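Inositol monophosphatase (Zymomonas mobilis, PDB 4N81) probably removes phosphate from small phosphorylated substrates such as inositol monophosphate, in a reaction that depends on magnesium. Local coordinates at residues W161-K165 with V201-G205; G222-W228 with V241-H247. All coordinates share one frame; numbering follows the deposited sequence.

Contact 1 of 2, residues W161-K165 with V201-G205; sequences WLFEK and VVEQG
Gln204 reaches out from the end of strand 200-203 and meets Phe163 and Glu164 in the loop that follows strand 154-157. Its CG lies anti to the backbone N (chi1 179°) and the chain stays extended, which carries the amide across to the loop. There Glu164 N donates to Gln204 OE1 at 2.8 Å. The N-H...O angle is 151°, and the donor sits above the carbonyl plane. The Glu164 side chain crosses that of Gln204 at about a right angle. Its carboxylate stacks on the amide with the two planes only 9° apart, and Glu164 CD is 3.7 Å from Gln204 NE2. NE2 itself is hydrogen-bonded to Glu240, which helps fix the turn of the amide. The Phe163 ring slants across the base of the same side chain, with Phe163 CD1 3.6 Å from Gln204 CB. Further out, Phe163 CZ brings the ring edge to 3.4 Å from Val202 O. With an alanine at Gln204, Glu164 N is likely to lose this acceptor, Glu240 its amide partner, and the Glu164 carboxylate the group it stacks on. The Phe163 ring also meets Phe171 of helix 165-175 and Thr157 of strand 154-157. Trp228, from the loop after strand 224-226, packs on Phe163, Val202 and Gln204. The contact joins the loop before helix 165-175 to the end of the sheet's middle strand, 200-203.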
ATOM      1  N   TRP A 161      11.342  -0.591  10.612  1.00 15.54           N
ATOM      2  CA  TRP A 161      12.039   0.486  11.304  1.00 19.07           C
ATOM      3  C   TRP A 161      11.164   1.278  12.276  1.00 19.51           C
ATOM      4  O   TRP A 161      11.650   2.219  12.918  1.00 23.67           O
ATOM      5  CB  TRP A 161      12.785   1.391  10.286  1.00 22.45           C
ATOM      6  CG  TRP A 161      13.621   0.536   9.376  1.00 22.97           C
ATOM      7  CD1 TRP A 161      14.689  -0.218   9.731  1.00 27.92           C
ATOM      8  CD2 TRP A 161      13.421   0.312   7.970  1.00 21.71           C
ATOM      9  NE1 TRP A 161      15.184  -0.887   8.630  1.00 28.08           N
ATOM     10  CE2 TRP A 161      14.430  -0.557   7.536  1.00 25.67           C
ATOM     11  CE3 TRP A 161      12.515   0.804   7.033  1.00 25.32           C
ATOM     12  CZ2 TRP A 161      14.543  -0.972   6.200  1.00 26.12           C
ATOM     13  CZ3 TRP A 161      12.639   0.383   5.703  1.00 25.69           C
ATOM     14  CH2 TRP A 161      13.626  -0.489   5.319  1.00 21.98           C
ATOM     15  N   LEU A 162       9.873   0.944  12.360  1.00 16.79           N
ATOM     16  CA  LEU A 162       9.031   1.574  13.361  1.00 15.08           C
ATOM     17  C   LEU A 162       9.062   0.847  14.731  1.00 27.93           C
ATOM     18  O   LEU A 162       8.413   1.281  15.682  1.00 35.23           O
ATOM     19  CB  LEU A 162       7.604   1.737  12.845  1.00 19.22           C
ATOM     20  CG  LEU A 162       7.487   2.811  11.756  1.00 15.53           C
ATOM     21  CD1 LEU A 162       6.023   2.761  11.298  1.00 18.46           C
ATOM     22  CD2 LEU A 162       7.811   4.144  12.430  1.00 22.45           C
ATOM     23  N   PHE A 163       9.789  -0.264  14.809  1.00 19.80           N
ATOM     24  CA  PHE A 163      10.063  -0.962  16.062  1.00 15.74           C
ATOM     25  C   PHE A 163      11.219  -0.325  16.834  1.00 21.49           C
ATOM     26  O   PHE A 163      12.098   0.307  16.234  1.00 19.79           O
ATOM     27  CB  PHE A 163      10.408  -2.440  15.791  1.00 14.63           C
ATOM     28  CG  PHE A 163       9.234  -3.264  15.250  1.00 14.58           C
ATOM     29  CD1 PHE A 163       8.520  -4.139  16.092  1.00 13.53           C
ATOM     30  CD2 PHE A 163       8.853  -3.163  13.898  1.00 14.64           C
ATOM     31  CE1 PHE A 163       7.422  -4.894  15.618  1.00 12.51           C
ATOM     32  CE2 PHE A 163       7.722  -3.942  13.400  1.00 11.39           C
ATOM     33  CZ  PHE A 163       7.019  -4.785  14.248  1.00 10.42           C
ATOM     34  N   GLU A 164      11.252  -0.590  18.142  1.00 17.45           N
ATOM     35  CA  GLU A 164      12.435  -0.384  18.983  1.00 21.22           C
ATOM     36  C   GLU A 164      13.508  -1.373  18.530  1.00 25.39           C
ATOM     37  O   GLU A 164      13.243  -2.351  17.810  1.00 20.16           O
ATOM     38  CB  GLU A 164      12.086  -0.618  20.479  1.00 20.53           C
ATOM     39  CG  GLU A 164      10.989   0.333  20.952  1.00 26.22           C
ATOM     40  CD  GLU A 164      10.413   0.011  22.325  1.00 36.03           C
ATOM     41  OE1 GLU A 164       9.294   0.527  22.620  1.00 36.68           O
ATOM     42  OE2 GLU A 164      11.057  -0.756  23.098  1.00 37.24           O
ATOM     43  N   LYS A 165      14.748  -1.089  18.876  1.00 22.83           N
ATOM     44  CA  LYS A 165      15.822  -1.965  18.463  1.00 26.92           C
ATOM     45  C   LYS A 165      15.631  -3.446  18.816  1.00 23.62           C
ATOM     46  O   LYS A 165      15.807  -4.295  17.944  1.00 26.32           O
ATOM     47  CB  LYS A 165      17.131  -1.464  19.078  1.00 33.89           C
ATOM     48  CG  LYS A 165      18.337  -2.272  18.720  1.00 38.12           C
ATOM     49  CD  LYS A 165      19.608  -1.612  19.331  1.00 67.48           C
ATOM     50  CE  LYS A 165      20.896  -2.095  18.673  1.00 68.70           C
ATOM     51  NZ  LYS A 165      21.160  -3.542  18.917  1.00 68.44           N
ATOM     52  N   VAL A 201      -0.857  -9.471  11.986  1.00  9.82           N
ATOM     53  CA  VAL A 201      -0.220  -8.178  11.937  1.00 10.67           C
ATOM     54  C   VAL A 201       0.496  -8.025  13.285  1.00 10.75           C
ATOM     55  O   VAL A 201      -0.092  -8.296  14.318  1.00 11.95           O
ATOM     56  CB  VAL A 201      -1.278  -7.064  11.833  1.00  8.53           C
ATOM     57  CG1 VAL A 201      -0.561  -5.676  11.745  1.00  7.88           C
ATOM     58  CG2 VAL A 201      -2.180  -7.260  10.607  1.00  9.31           C
ATOM     59  N   VAL A 202       1.741  -7.569  13.261  1.00  8.93           N
ATOM     60  CA  VAL A 202       2.502  -7.367  14.498  1.00  8.89           C
ATOM     61  C   VAL A 202       3.129  -5.989  14.407  1.00  9.47           C
ATOM     62  O   VAL A 202       3.866  -5.711  13.451  1.00  9.47           O
ATOM     63  CB  VAL A 202       3.633  -8.436  14.651  1.00 11.99           C
ATOM     64  CG1 VAL A 202       4.560  -8.093  15.863  1.00 12.58           C
ATOM     65  CG2 VAL A 202       2.992  -9.827  14.816  1.00 11.51           C
ATOM     66  N   GLU A 203       2.847  -5.133  15.403  1.00  9.22           N
ATOM     67  CA  GLU A 203       3.391  -3.795  15.416  1.00 10.46           C
ATOM     68  C   GLU A 203       3.802  -3.396  16.812  1.00 11.62           C
ATOM     69  O   GLU A 203       3.336  -3.969  17.822  1.00 12.38           O
ATOM     70  CB  GLU A 203       2.379  -2.773  14.860  1.00 10.12           C
ATOM     71  CG  GLU A 203       2.151  -3.039  13.316  1.00 13.89           C
ATOM     72  CD  GLU A 203       1.297  -1.984  12.615  1.00 11.92           C
ATOM     73  OE1 GLU A 203       0.320  -1.500  13.217  1.00 11.89           O
ATOM     74  OE2 GLU A 203       1.607  -1.665  11.456  1.00 12.24           O
ATOM     75  N   GLN A 204       4.597  -2.333  16.855  1.00 10.94           N
ATOM     76  CA  GLN A 204       5.065  -1.800  18.147  1.00 14.76           C
ATOM     77  C   GLN A 204       5.096  -0.289  18.055  1.00 15.27           C
ATOM     78  O   GLN A 204       5.332   0.265  16.960  1.00 13.89           O
ATOM     79  CB  GLN A 204       6.485  -2.339  18.429  1.00 14.64           C
ATOM     80  CG  GLN A 204       7.111  -1.843  19.753  1.00 14.09           C
ATOM     81  CD  GLN A 204       8.478  -2.461  20.002  1.00 17.95           C
ATOM     82  OE1 GLN A 204       9.324  -2.432  19.139  1.00 15.40           O
ATOM     83  NE2 GLN A 204       8.671  -3.082  21.179  1.00 14.58           N
ATOM     84  N   GLY A 205       4.893   0.391  19.189  1.00 13.60           N
ATOM     85  CA  GLY A 205       4.985   1.844  19.210  1.00 18.36           C
ATOM     86  C   GLY A 205       3.700   2.566  18.869  1.00 17.20           C
ATOM     87  O   GLY A 205       3.701   3.785  18.752  1.00 17.23           O
TER

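Contact 2 of 2, residues G222-W228 with V241-H247; sequences GGIMRDW and VIAAGDH
Strands 224-226 and 241-244 run antiparallel, their short axes approaching to 4.7 Å with 172° between their directions; Ile224-Ala244 and Arg226-Ile242 are hydrogen-bonded pairs, and Met225-Ala243 is the non-hydrogen-bonded pair between them. In the five-stranded mixed sheet of the inositol monophosphatase fold, 224-226 is the outermost strand within this chain and 241-244 its inner neighbour. Gly222, just past helix 214-220, takes positive phi in a Schellman motif and leads into the strand. Gly223 CA lies 3.3 Å from Ala244 O, a close fit for a residue without a side chain.

On one face, Met225 CG packs on Ala243 CB at 4.0 Å, and Tyr190 of helix 187-194 touches both residues. On the other, Ile224 CG2 meets Ala244 CB at 3.7 Å. Ile224 CD1 lies over the centre of the Arg226 guanidinium, while Ile224 CB makes a CH-pi contact with one face of the His247 ring, 4.0 Å from the centroid. Ile242 packs against helix 250-257.

With CG beside its own backbone N (chi1 -67°), Trp228 turns its NE1 edge toward the Val241 carbonyl. Trp228 NE1 donates to Val241 O at 2.9 Å; the acceptor lies in the indole plane, but NE1 approaches from above the carbonyl plane.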
ATOM      1  N   GLY A 222     -14.045 -12.339  13.969  1.00 14.36           N
ATOM      2  CA  GLY A 222     -13.622 -13.691  14.306  1.00 14.81           C
ATOM      3  C   GLY A 222     -12.134 -13.778  14.659  1.00 12.40           C
ATOM      4  O   GLY A 222     -11.632 -14.862  15.022  1.00 14.09           O
ATOM      5  N   GLY A 223     -11.427 -12.653  14.570  1.00 10.74           N
ATOM      6  CA  GLY A 223      -9.994 -12.652  14.894  1.00 10.26           C
ATOM      7  C   GLY A 223      -9.683 -12.387  16.360  1.00 11.69           C
ATOM      8  O   GLY A 223     -10.559 -12.399  17.230  1.00 11.04           O
ATOM      9  N   ILE A 224      -8.406 -12.179  16.648  1.00 11.38           N
ATOM     10  CA  ILE A 224      -8.028 -11.925  18.025  1.00 10.44           C
ATOM     11  C   ILE A 224      -6.977 -10.810  17.948  1.00 10.08           C
ATOM     12  O   ILE A 224      -6.154 -10.781  17.044  1.00 10.20           O
ATOM     13  CB  ILE A 224      -7.459 -13.198  18.710  1.00 11.38           C
ATOM     14  CG1 ILE A 224      -6.950 -12.905  20.133  1.00 14.74           C
ATOM     15  CG2 ILE A 224      -6.302 -13.830  17.910  1.00 13.39           C
ATOM     16  CD1 ILE A 224      -6.815 -14.292  20.934  1.00 20.73           C
ATOM     17  N   MET A 225      -7.026  -9.886  18.905  1.00 10.40           N
ATOM     18  CA  MET A 225      -6.087  -8.794  18.898  1.00 11.16           C
ATOM     19  C   MET A 225      -5.736  -8.479  20.348  1.00 10.78           C
ATOM     20  O   MET A 225      -6.619  -8.203  21.164  1.00 13.34           O
ATOM     21  CB  MET A 225      -6.696  -7.589  18.168  1.00 15.54           C
ATOM     22  CG  MET A 225      -5.694  -6.478  17.966  1.00 17.63           C
ATOM     23  SD  MET A 225      -6.365  -5.279  16.766  1.00 15.30           S
ATOM     24  CE  MET A 225      -5.121  -4.050  17.032  1.00 14.54           C
ATOM     25  N   ARG A 226      -4.438  -8.610  20.664  1.00 12.39           N
ATOM     26  CA  ARG A 226      -3.965  -8.513  22.027  1.00 11.68           C
ATOM     27  C   ARG A 226      -2.615  -7.788  22.063  1.00 12.12           C
ATOM     28  O   ARG A 226      -2.057  -7.465  21.022  1.00 12.38           O
ATOM     29  CB  ARG A 226      -3.700  -9.936  22.576  1.00 11.61           C
ATOM     30  CG  ARG A 226      -4.910 -10.908  22.534  1.00 13.84           C
ATOM     31  CD  ARG A 226      -5.836 -10.577  23.687  1.00 19.86           C
ATOM     32  NE  ARG A 226      -7.139 -11.196  23.525  1.00 21.95           N
ATOM     33  CZ  ARG A 226      -7.422 -12.452  23.850  1.00 25.53           C
ATOM     34  NH1 ARG A 226      -6.483 -13.253  24.380  1.00 20.08           N
ATOM     35  NH2 ARG A 226      -8.665 -12.901  23.650  1.00 22.88           N
ATOM     36  N   ASP A 227      -2.069  -7.584  23.265  1.00 12.31           N
ATOM     37  CA  ASP A 227      -0.655  -7.192  23.331  1.00 12.13           C
ATOM     38  C   ASP A 227       0.269  -8.406  23.224  1.00 12.06           C
ATOM     39  O   ASP A 227      -0.204  -9.516  22.968  1.00 12.52           O
ATOM     40  CB  ASP A 227      -0.314  -6.289  24.526  1.00 12.98           C
ATOM     41  CG  ASP A 227      -0.387  -7.005  25.874  1.00 14.85           C
ATOM     42  OD1 ASP A 227      -0.481  -6.272  26.893  1.00 15.82           O
ATOM     43  OD2 ASP A 227      -0.329  -8.258  25.930  1.00 14.28           O
ATOM     44  N   TRP A 228       1.580  -8.180  23.354  1.00 12.32           N
ATOM     45  CA  TRP A 228       2.564  -9.265  23.124  1.00 13.60           C
ATOM     46  C   TRP A 228       2.648 -10.243  24.329  1.00 13.08           C
ATOM     47  O   TRP A 228       3.358 -11.236  24.264  1.00 13.25           O
ATOM     48  CB  TRP A 228       3.972  -8.689  22.815  1.00 12.55           C
ATOM     49  CG  TRP A 228       4.030  -7.947  21.500  1.00 12.17           C
ATOM     50  CD1 TRP A 228       2.995  -7.761  20.564  1.00 12.25           C
ATOM     51  CD2 TRP A 228       5.182  -7.329  20.948  1.00 12.67           C
ATOM     52  NE1 TRP A 228       3.489  -7.051  19.467  1.00 11.53           N
ATOM     53  CE2 TRP A 228       4.821  -6.774  19.698  1.00 11.29           C
ATOM     54  CE3 TRP A 228       6.501  -7.181  21.405  1.00 13.08           C
ATOM     55  CZ2 TRP A 228       5.747  -6.082  18.887  1.00 15.85           C
ATOM     56  CZ3 TRP A 228       7.430  -6.494  20.596  1.00 14.73           C
ATOM     57  CH2 TRP A 228       7.040  -5.961  19.342  1.00 14.52           C
ATOM     58  N   VAL A 241       1.215  -4.654  19.657  1.00 10.78           N
ATOM     59  CA  VAL A 241      -0.026  -5.318  19.312  1.00 11.50           C
ATOM     60  C   VAL A 241       0.272  -6.518  18.452  1.00 10.21           C
ATOM     61  O   VAL A 241       1.229  -6.516  17.663  1.00  9.63           O
ATOM     62  CB  VAL A 241      -1.046  -4.367  18.544  1.00 13.37           C
ATOM     63  CG1 VAL A 241      -1.359  -3.092  19.372  1.00 11.34           C
ATOM     64  CG2 VAL A 241      -0.507  -3.937  17.239  1.00 18.70           C
ATOM     65  N   ILE A 242      -0.585  -7.531  18.589  1.00  9.77           N
ATOM     66  CA  ILE A 242      -0.607  -8.642  17.620  1.00  9.40           C
ATOM     67  C   ILE A 242      -2.069  -8.911  17.280  1.00  9.24           C
ATOM     68  O   ILE A 242      -2.923  -8.949  18.195  1.00 10.25           O
ATOM     69  CB  ILE A 242       0.094  -9.905  18.145  1.00 10.96           C
ATOM     70  CG1 ILE A 242      -0.030 -11.045  17.136  1.00 11.27           C
ATOM     71  CG2 ILE A 242      -0.479 -10.324  19.592  1.00 10.94           C
ATOM     72  CD1 ILE A 242       0.952 -12.186  17.425  1.00 12.99           C
ATOM     73  N   ALA A 243      -2.352  -9.010  15.978  1.00  8.84           N
ATOM     74  CA  ALA A 243      -3.689  -9.373  15.520  1.00  9.62           C
ATOM     75  C   ALA A 243      -3.526 -10.670  14.717  1.00  8.96           C
ATOM     76  O   ALA A 243      -2.552 -10.784  13.956  1.00  9.86           O
ATOM     77  CB  ALA A 243      -4.276  -8.215  14.632  1.00 10.70           C
ATOM     78  N   ALA A 244      -4.437 -11.626  14.909  1.00  8.91           N
ATOM     79  CA  ALA A 244      -4.420 -12.870  14.151  1.00  9.30           C
ATOM     80  C   ALA A 244      -5.826 -13.124  13.630  1.00  9.95           C
ATOM     81  O   ALA A 244      -6.791 -12.881  14.367  1.00  9.33           O
ATOM     82  CB  ALA A 244      -4.014 -14.032  15.067  1.00  9.33           C
ATOM     83  N   GLY A 245      -5.952 -13.657  12.407  1.00  9.06           N
ATOM     84  CA  GLY A 245      -7.294 -14.004  11.902  1.00  9.33           C
ATOM     85  C   GLY A 245      -7.766 -15.300  12.560  1.00 12.06           C
ATOM     86  O   GLY A 245      -8.968 -15.569  12.656  1.00 12.43           O
ATOM     87  N   ASP A 246      -6.810 -16.088  13.044  1.00  9.89           N
ATOM     88  CA  ASP A 246      -7.087 -17.402  13.589  1.00 12.58           C
ATOM     89  C   ASP A 246      -6.532 -17.491  15.006  1.00 12.30           C
ATOM     90  O   ASP A 246      -5.338 -17.323  15.217  1.00 11.98           O
ATOM     91  CB  ASP A 246      -6.464 -18.481  12.650  1.00 10.61           C
ATOM     92  CG  ASP A 246      -6.903 -19.919  13.018  1.00 14.35           C
ATOM     93  OD1 ASP A 246      -7.188 -20.192  14.181  1.00 12.48           O
ATOM     94  OD2 ASP A 246      -6.935 -20.783  12.125  1.00 15.10           O
ATOM     95  N   HIS A 247      -7.381 -17.782  15.968  1.00 11.41           N
ATOM     96  CA  HIS A 247      -6.932 -17.817  17.391  1.00 15.50           C
ATOM     97  C   HIS A 247      -5.829 -18.879  17.637  1.00 15.41           C
ATOM     98  O   HIS A 247      -4.926 -18.744  18.500  1.00 15.89           O
ATOM     99  CB  HIS A 247      -8.107 -18.137  18.327  1.00 15.59           C
ATOM    100  CG  HIS A 247      -9.179 -17.085  18.403  1.00 24.69           C
ATOM    101  ND1 HIS A 247      -9.518 -16.253  17.353  1.00 23.49           N
ATOM    102  CD2 HIS A 247     -10.023 -16.767  19.414  1.00 25.58           C
ATOM    103  CE1 HIS A 247     -10.520 -15.470  17.717  1.00 23.30           C
ATOM    104  NE2 HIS A 247     -10.844 -15.764  18.963  1.00 32.28           N
TER

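How the contacts relate
The two contacts come in series along the chain, and their centres lie about 16 Å apart. They share the five-stranded mixed sheet, where strand 200-203 of contact 1 is the neighbour of strand 241-244 of contact 2. Backbone pairs Glu203-Val241 and Val201-Ala243 join these strands. Trp228 also bridges the two contacts: its ring packs on Glu203 O and Gln204 NE2. Contact 1 lies at the C-terminal end of strand 200-203, where a loop meets it, whereas contact 2 joins the outermost strand to the next. Glu203 and Val241 lie about 7 and 8 Å, side chain to side chain, from Asp210, a predicted magnesium ligand. The shared strands thus form part of the framework beside the probable metal site.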